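PDB 2Z5L: tylactone synthase starter module and modules 1 & 2 from Streptomyces fradiae, which probably catalyses, through its first ketoreductase, reduction of a beta-keto group on the growing tylosin polyketide chain, a step that helps determine its chirality. Local coordinates for residues 104-109 with 138-143; 49-54 with 78-83. All coordinates share one frame; numbering follows the deposited sequence.

Both interactions are parallel strand pairings in the N-terminal half of the chain, ahead of the GxGxxG-type sequence of the ketoreductase, in what is probably its structural, Rossmann-like subdomain. Strand 107-111 of interaction 1 lies beside strand 49-54 of interaction 2: T108 probably hydrogen-bonds through its backbone to R49 and L51, so the two contacts, with centres about 13 Å apart, form one run of strands. Interaction 1 joins two inner strands, buried around V109 and V142 but polar and exposed at the loop end. Interaction 2 adds the outermost strand, 80-81, where leucines and valines cover the interior and the charged R79 and E81 lie at the exposed edge.

Interaction 1 (104-109 with 138-143); sequences EENTTV and PAARVW
V109 and W143 meet at the buried end of this parallel pairing, where W143 N donates to V109 O over 2.8 Å in a firm, nearly straight bond (171° at the hydrogen). V109 N in turn reaches R141 O at 2.7 Å, short but bent (133°), so both backbone polar groups of V109 are held by the neighbours of V142, its partner in register. Two residues earlier T107 N donates to A139 O and T107 O accepts from R141 N, both at 3.2 Å, longer but straighter.

Beta-branched valine and threonine suit these extended strands. V109 and T107 pack on M99 of helix 88-99, on the same sheet face as small A140 and V142. On the other face T108 turns CG2 anti to its own nitrogen, which brings the methyl to 4.1 Å from W143 CD1, oblique to the indole; the tryptophan also packs on V223 and L224 of helix 214-224.

Toward solvent the fit slackens: the E104 carboxylate reaches only the P138 ring, with OE2 3.9 Å from CG. A139 is the exception, its CB packed closely, 3.4 Å from N106 CA. N106 swings OD1 to 2.8 Å from A140 N, yet the angle is too poor for a hydrogen bond; ND2 makes a weak one to T108 OG1. R141 leads its guanidinium away to the carbonyls of P177 and W180.

P138 O is buried with no partner in the model, probably at some energetic cost. The chemistry implies that main-chain bonds join the strands, whose apolar side chains pack mainly on flanking elements, while the loop end contributes van der Waals contact and few polar bonds.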
ATOM      1  N   GLU A 104     -10.966  10.719  31.764  1.00 55.66           N
ATOM      2  CA  GLU A 104      -9.565  10.329  31.800  1.00 55.93           C
ATOM      3  C   GLU A 104      -9.367   8.876  31.405  1.00 55.43           C
ATOM      4  O   GLU A 104      -8.306   8.500  30.907  1.00 56.40           O
ATOM      5  CB  GLU A 104      -8.998  10.575  33.197  1.00 56.08           C
ATOM      6  CG  GLU A 104      -8.873  12.045  33.518  1.00 57.02           C
ATOM      7  CD  GLU A 104      -7.921  12.745  32.574  1.00 58.12           C
ATOM      8  OE1 GLU A 104      -7.910  13.998  32.555  1.00 58.63           O
ATOM      9  OE2 GLU A 104      -7.176  12.041  31.851  1.00 59.28           O
ATOM     10  N   GLU A 105     -10.389   8.060  31.636  1.00 55.18           N
ATOM     11  CA  GLU A 105     -10.328   6.647  31.291  1.00 54.88           C
ATOM     12  C   GLU A 105     -10.050   6.484  29.798  1.00 52.95           C
ATOM     13  O   GLU A 105     -10.348   7.375  28.999  1.00 52.90           O
ATOM     14  CB  GLU A 105     -11.645   5.953  31.662  1.00 56.99           C
ATOM     15  CG  GLU A 105     -11.731   5.493  33.115  1.00 60.47           C
ATOM     16  CD  GLU A 105     -13.096   4.890  33.471  1.00 62.32           C
ATOM     17  OE1 GLU A 105     -13.590   4.020  32.716  1.00 63.44           O
ATOM     18  OE2 GLU A 105     -13.667   5.282  34.513  1.00 62.17           O
ATOM     19  N   ASN A 106      -9.463   5.346  29.434  1.00 51.20           N
ATOM     20  CA  ASN A 106      -9.136   5.050  28.041  1.00 47.69           C
ATOM     21  C   ASN A 106     -10.327   4.438  27.328  1.00 45.85           C
ATOM     22  O   ASN A 106     -11.011   3.573  27.871  1.00 45.76           O
ATOM     23  CB  ASN A 106      -7.964   4.062  27.947  1.00 47.87           C
ATOM     24  CG  ASN A 106      -7.745   3.542  26.523  1.00 47.44           C
ATOM     25  OD1 ASN A 106      -7.380   4.302  25.621  1.00 46.78           O
ATOM     26  ND2 ASN A 106      -7.978   2.249  26.318  1.00 46.87           N
ATOM     27  N   THR A 107     -10.566   4.889  26.105  1.00 43.32           N
ATOM     28  CA  THR A 107     -11.658   4.362  25.303  1.00 41.41           C
ATOM     29  C   THR A 107     -11.034   3.613  24.137  1.00 40.54           C
ATOM     30  O   THR A 107     -10.386   4.214  23.278  1.00 40.76           O
ATOM     31  CB  THR A 107     -12.542   5.476  24.714  1.00 40.97           C
ATOM     32  OG1 THR A 107     -12.891   6.418  25.736  1.00 39.10           O
ATOM     33  CG2 THR A 107     -13.804   4.871  24.119  1.00 39.43           C
ATOM     34  N   THR A 108     -11.204   2.299  24.118  1.00 38.62           N
ATOM     35  CA  THR A 108     -10.659   1.513  23.032  1.00 36.95           C
ATOM     36  C   THR A 108     -11.695   1.423  21.918  1.00 35.89           C
ATOM     37  O   THR A 108     -12.699   0.725  22.060  1.00 34.03           O
ATOM     38  CB  THR A 108     -10.302   0.091  23.484  1.00 38.00           C
ATOM     39  OG1 THR A 108      -9.256   0.148  24.458  1.00 38.60           O
ATOM     40  CG2 THR A 108      -9.850  -0.734  22.287  1.00 37.81           C
ATOM     41  N   VAL A 109     -11.451   2.138  20.821  1.00 34.62           N
ATOM     42  CA  VAL A 109     -12.364   2.144  19.682  1.00 33.53           C
ATOM     43  C   VAL A 109     -12.094   0.983  18.726  1.00 34.14           C
ATOM     44  O   VAL A 109     -11.012   0.886  18.139  1.00 33.69           O
ATOM     45  CB  VAL A 109     -12.258   3.461  18.871  1.00 34.78           C
ATOM     46  CG1 VAL A 109     -13.386   3.524  17.843  1.00 35.97           C
ATOM     47  CG2 VAL A 109     -12.308   4.659  19.797  1.00 32.24           C
ATOM     48  N   PRO A 138      -8.349  12.345  25.901  1.00 58.25           N
ATOM     49  CA  PRO A 138      -7.154  11.705  26.461  1.00 57.01           C
ATOM     50  C   PRO A 138      -7.373  10.214  26.658  1.00 55.39           C
ATOM     51  O   PRO A 138      -8.412   9.799  27.173  1.00 56.00           O
ATOM     52  CB  PRO A 138      -6.951  12.446  27.781  1.00 56.53           C
ATOM     53  CG  PRO A 138      -8.344  12.808  28.172  1.00 57.08           C
ATOM     54  CD  PRO A 138      -8.910  13.310  26.862  1.00 58.16           C
ATOM     55  N   ALA A 139      -6.392   9.422  26.238  1.00 53.11           N
ATOM     56  CA  ALA A 139      -6.461   7.974  26.351  1.00 51.47           C
ATOM     57  C   ALA A 139      -7.477   7.379  25.378  1.00 49.70           C
ATOM     58  O   ALA A 139      -8.687   7.459  25.597  1.00 49.13           O
ATOM     59  CB  ALA A 139      -6.813   7.575  27.782  1.00 52.87           C
ATOM     60  N   ALA A 140      -6.977   6.784  24.299  1.00 49.20           N
ATOM     61  CA  ALA A 140      -7.826   6.155  23.284  1.00 47.10           C
ATOM     62  C   ALA A 140      -6.993   5.297  22.332  1.00 45.46           C
ATOM     63  O   ALA A 140      -5.879   5.666  21.972  1.00 45.42           O
ATOM     64  CB  ALA A 140      -8.582   7.224  22.502  1.00 46.97           C
ATOM     65  N   ARG A 141      -7.530   4.147  21.943  1.00 45.40           N
ATOM     66  CA  ARG A 141      -6.841   3.250  21.018  1.00 45.05           C
ATOM     67  C   ARG A 141      -7.785   2.870  19.886  1.00 43.01           C
ATOM     68  O   ARG A 141      -8.879   2.355  20.122  1.00 42.37           O
ATOM     69  CB  ARG A 141      -6.365   1.972  21.730  1.00 46.70           C
ATOM     70  CG  ARG A 141      -5.186   2.168  22.684  1.00 47.53           C
ATOM     71  CD  ARG A 141      -3.943   2.622  21.939  1.00 47.90           C
ATOM     72  NE  ARG A 141      -2.874   3.018  22.845  1.00 49.82           N
ATOM     73  CZ  ARG A 141      -1.674   3.430  22.448  1.00 52.14           C
ATOM     74  NH1 ARG A 141      -1.391   3.497  21.157  1.00 52.60           N
ATOM     75  NH2 ARG A 141      -0.753   3.782  23.339  1.00 53.06           N
ATOM     76  N   VAL A 142      -7.357   3.119  18.654  1.00 39.38           N
ATOM     77  CA  VAL A 142      -8.187   2.800  17.505  1.00 36.08           C
ATOM     78  C   VAL A 142      -7.723   1.523  16.841  1.00 34.66           C
ATOM     79  O   VAL A 142      -6.586   1.420  16.397  1.00 35.08           O
ATOM     80  CB  VAL A 142      -8.174   3.936  16.461  1.00 34.09           C
ATOM     81  CG1 VAL A 142      -9.150   3.601  15.324  1.00 34.81           C
ATOM     82  CG2 VAL A 142      -8.565   5.254  17.123  1.00 33.83           C
ATOM     83  N   TRP A 143      -8.609   0.542  16.783  1.00 34.23           N
ATOM     84  CA  TRP A 143      -8.271  -0.714  16.154  1.00 33.97           C
ATOM     85  C   TRP A 143      -9.179  -0.907  14.950  1.00 32.79           C
ATOM     86  O   TRP A 143     -10.392  -0.769  15.056  1.00 29.51           O
ATOM     87  CB  TRP A 143      -8.436  -1.866  17.141  1.00 37.04           C
ATOM     88  CG  TRP A 143      -7.297  -1.979  18.097  1.00 38.57           C
ATOM     89  CD1 TRP A 143      -7.101  -1.258  19.235  1.00 39.78           C
ATOM     90  CD2 TRP A 143      -6.169  -2.849  17.971  1.00 40.26           C
ATOM     91  NE1 TRP A 143      -5.916  -1.625  19.832  1.00 39.49           N
ATOM     92  CE2 TRP A 143      -5.325  -2.602  19.074  1.00 41.27           C
ATOM     93  CE3 TRP A 143      -5.791  -3.815  17.030  1.00 40.64           C
ATOM     94  CZ2 TRP A 143      -4.117  -3.290  19.262  1.00 42.12           C
ATOM     95  CZ3 TRP A 143      -4.596  -4.496  17.215  1.00 41.99           C
ATOM     96  CH2 TRP A 143      -3.772  -4.230  18.326  1.00 42.43           C
TER

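Interaction 2 (49-54 with 78-83); sequences RCLLVA and ARLEVP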
ATOM      1  N   ARG A  49     -13.145  -0.156  28.618  1.00 55.52           N
ATOM      2  CA  ARG A  49     -14.408   0.147  27.962  1.00 54.99           C
ATOM      3  C   ARG A  49     -14.221   0.302  26.458  1.00 53.38           C
ATOM      4  O   ARG A  49     -13.564   1.232  25.991  1.00 53.13           O
ATOM      5  CB  ARG A  49     -15.020   1.417  28.549  1.00 56.09           C
ATOM      6  CG  ARG A  49     -14.065   2.580  28.664  1.00 58.56           C
ATOM      7  CD  ARG A  49     -14.691   3.652  29.530  1.00 61.14           C
ATOM      8  NE  ARG A  49     -15.896   4.196  28.909  1.00 63.29           N
ATOM      9  CZ  ARG A  49     -16.867   4.819  29.569  1.00 64.43           C
ATOM     10  NH1 ARG A  49     -16.784   4.974  30.883  1.00 64.76           N
ATOM     11  NH2 ARG A  49     -17.912   5.300  28.909  1.00 65.03           N
ATOM     12  N   CYS A  50     -14.794  -0.630  25.708  1.00 50.86           N
ATOM     13  CA  CYS A  50     -14.698  -0.613  24.260  1.00 47.89           C
ATOM     14  C   CYS A  50     -15.910   0.025  23.621  1.00 44.53           C
ATOM     15  O   CYS A  50     -17.019   0.001  24.168  1.00 44.46           O
ATOM     16  CB  CYS A  50     -14.579  -2.028  23.708  1.00 48.51           C
ATOM     17  SG  CYS A  50     -13.220  -2.988  24.335  1.00 57.38           S
ATOM     18  N   LEU A  51     -15.681   0.579  22.440  1.00 40.78           N
ATOM     19  CA  LEU A  51     -16.731   1.199  21.652  1.00 38.28           C
ATOM     20  C   LEU A  51     -16.682   0.536  20.283  1.00 36.88           C
ATOM     21  O   LEU A  51     -15.737   0.744  19.529  1.00 37.50           O
ATOM     22  CB  LEU A  51     -16.473   2.696  21.506  1.00 33.73           C
ATOM     23  CG  LEU A  51     -17.547   3.527  20.791  1.00 31.71           C
ATOM     24  CD1 LEU A  51     -18.780   3.672  21.670  1.00 29.45           C
ATOM     25  CD2 LEU A  51     -16.981   4.919  20.483  1.00 30.90           C
ATOM     26  N   LEU A  52     -17.682  -0.284  19.972  1.00 37.22           N
ATOM     27  CA  LEU A  52     -17.724  -0.937  18.670  1.00 37.00           C
ATOM     28  C   LEU A  52     -18.411  -0.010  17.685  1.00 36.10           C
ATOM     29  O   LEU A  52     -19.593   0.282  17.846  1.00 35.84           O
ATOM     30  CB  LEU A  52     -18.511  -2.238  18.730  1.00 38.40           C
ATOM     31  CG  LEU A  52     -18.101  -3.249  19.791  1.00 39.99           C
ATOM     32  CD1 LEU A  52     -19.000  -4.460  19.670  1.00 40.37           C
ATOM     33  CD2 LEU A  52     -16.637  -3.636  19.629  1.00 37.51           C
ATOM     34  N   VAL A  53     -17.664   0.445  16.677  1.00 36.02           N
ATOM     35  CA  VAL A  53     -18.183   1.331  15.634  1.00 34.76           C
ATOM     36  C   VAL A  53     -18.452   0.478  14.403  1.00 37.07           C
ATOM     37  O   VAL A  53     -17.563  -0.219  13.921  1.00 36.27           O
ATOM     38  CB  VAL A  53     -17.162   2.414  15.243  1.00 34.44           C
ATOM     39  CG1 VAL A  53     -17.786   3.374  14.246  1.00 34.13           C
ATOM     40  CG2 VAL A  53     -16.685   3.161  16.488  1.00 35.63           C
ATOM     41  N   ALA A  54     -19.672   0.536  13.887  1.00 38.09           N
ATOM     42  CA  ALA A  54     -20.017  -0.259  12.718  1.00 39.13           C
ATOM     43  C   ALA A  54     -21.031   0.423  11.808  1.00 41.12           C
ATOM     44  O   ALA A  54     -21.802   1.274  12.261  1.00 41.00           O
ATOM     45  CB  ALA A  54     -20.562  -1.601  13.168  1.00 40.36           C
ATOM     46  N   ALA A  78     -19.978  -0.694  24.239  1.00 49.22           N
ATOM     47  CA  ALA A  78     -21.004   0.279  23.871  1.00 46.96           C
ATOM     48  C   ALA A  78     -20.903   0.507  22.365  1.00 45.45           C
ATOM     49  O   ALA A  78     -19.978   1.158  21.894  1.00 44.56           O
ATOM     50  CB  ALA A  78     -20.774   1.580  24.607  1.00 46.05           C
ATOM     51  N   ARG A  79     -21.862  -0.022  21.612  1.00 44.23           N
ATOM     52  CA  ARG A  79     -21.840   0.102  20.164  1.00 41.41           C
ATOM     53  C   ARG A  79     -22.255   1.462  19.588  1.00 41.06           C
ATOM     54  O   ARG A  79     -23.074   2.171  20.157  1.00 41.71           O
ATOM     55  CB  ARG A  79     -22.702  -1.006  19.557  1.00 42.54           C
ATOM     56  CG  ARG A  79     -24.144  -0.991  20.000  1.00 39.81           C
ATOM     57  CD  ARG A  79     -24.900  -2.208  19.457  1.00 39.43           C
ATOM     58  NE  ARG A  79     -24.622  -3.417  20.225  1.00 39.19           N
ATOM     59  CZ  ARG A  79     -25.151  -4.610  19.970  1.00 41.34           C
ATOM     60  NH1 ARG A  79     -25.990  -4.761  18.952  1.00 38.21           N
ATOM     61  NH2 ARG A  79     -24.847  -5.651  20.741  1.00 39.93           N
ATOM     62  N   LEU A  80     -21.660   1.828  18.456  1.00 38.69           N
ATOM     63  CA  LEU A  80     -21.981   3.082  17.782  1.00 36.19           C
ATOM     64  C   LEU A  80     -22.196   2.806  16.288  1.00 35.38           C
ATOM     65  O   LEU A  80     -21.570   1.919  15.709  1.00 33.66           O
ATOM     66  CB  LEU A  80     -20.844   4.095  17.945  1.00 34.36           C
ATOM     67  CG  LEU A  80     -21.170   5.549  17.585  1.00 33.19           C
ATOM     68  CD1 LEU A  80     -22.039   6.175  18.677  1.00 33.38           C
ATOM     69  CD2 LEU A  80     -19.900   6.343  17.438  1.00 31.13           C
ATOM     70  N   GLU A  81     -23.065   3.586  15.659  1.00 34.31           N
ATOM     71  CA  GLU A  81     -23.335   3.408  14.243  1.00 33.86           C
ATOM     72  C   GLU A  81     -22.852   4.589  13.402  1.00 33.19           C
ATOM     73  O   GLU A  81     -23.277   5.727  13.610  1.00 33.67           O
ATOM     74  CB  GLU A  81     -24.833   3.203  14.023  1.00 35.57           C
ATOM     75  CG  GLU A  81     -25.156   2.470  12.751  1.00 36.88           C
ATOM     76  CD  GLU A  81     -26.617   2.058  12.654  1.00 38.15           C
ATOM     77  OE1 GLU A  81     -27.473   2.933  12.427  1.00 37.74           O
ATOM     78  OE2 GLU A  81     -26.896   0.852  12.810  1.00 39.91           O
ATOM     79  N   VAL A  82     -21.953   4.311  12.464  1.00 31.22           N
ATOM     80  CA  VAL A  82     -21.447   5.343  11.570  1.00 30.62           C
ATOM     81  C   VAL A  82     -21.577   4.870  10.138  1.00 31.92           C
ATOM     82  O   VAL A  82     -20.919   3.925   9.717  1.00 30.37           O
ATOM     83  CB  VAL A  82     -19.965   5.682  11.817  1.00 30.19           C
ATOM     84  CG1 VAL A  82     -19.464   6.624  10.720  1.00 28.71           C
ATOM     85  CG2 VAL A  82     -19.807   6.345  13.168  1.00 25.87           C
ATOM     86  N   PRO A  83     -22.424   5.541   9.364  1.00 33.01           N
ATOM     87  CA  PRO A  83     -22.633   5.170   7.967  1.00 33.79           C
ATOM     88  C   PRO A  83     -21.416   5.411   7.070  1.00 33.76           C
ATOM     89  O   PRO A  83     -20.637   6.354   7.273  1.00 34.68           O
ATOM     90  CB  PRO A  83     -23.835   6.017   7.568  1.00 33.46           C
ATOM     91  CG  PRO A  83     -23.629   7.274   8.373  1.00 35.10           C
ATOM     92  CD  PRO A  83     -23.185   6.751   9.722  1.00 35.33           C
TER
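The two segments run roughly parallel, their end-to-end directions 30° apart, with V53 in register with L80 and A54 with E81. The firm bonds lie at the C-terminal end: L80 N donates to L52 O at 2.7 Å, A54 N to L80 O at 3.0 Å, and V82 N to A54 O at 3.0 Å. At the other end the bond from A78 N to C50 O is weak.

Among the side chains, V53 CG1 comes within 3.8 Å of V82 CG2; chi1 of -175° sets this V53 methyl anti to the backbone nitrogen. L51 CD1 lies 4.3 Å from L80 CB, and both leucines pack on L95 of helix 88-99, while V82 meets L94. From the opposite face, L52 packs against L63, T67 and L70 of helix 60-71. Branched apolar residues thus fill both faces of strand 49-54. On the edge strand, charged residues suit the exposed places: E81 lays CG 3.6 Å from A54 O and sends OE2 to T57 N.

Main-chain bonds therefore close this strand-helix-strand unit of what is probably a Rossmann-like subdomain; it is packed between helices 60-71 and 88-99 through largely apolar contacts, with charge kept to its margin.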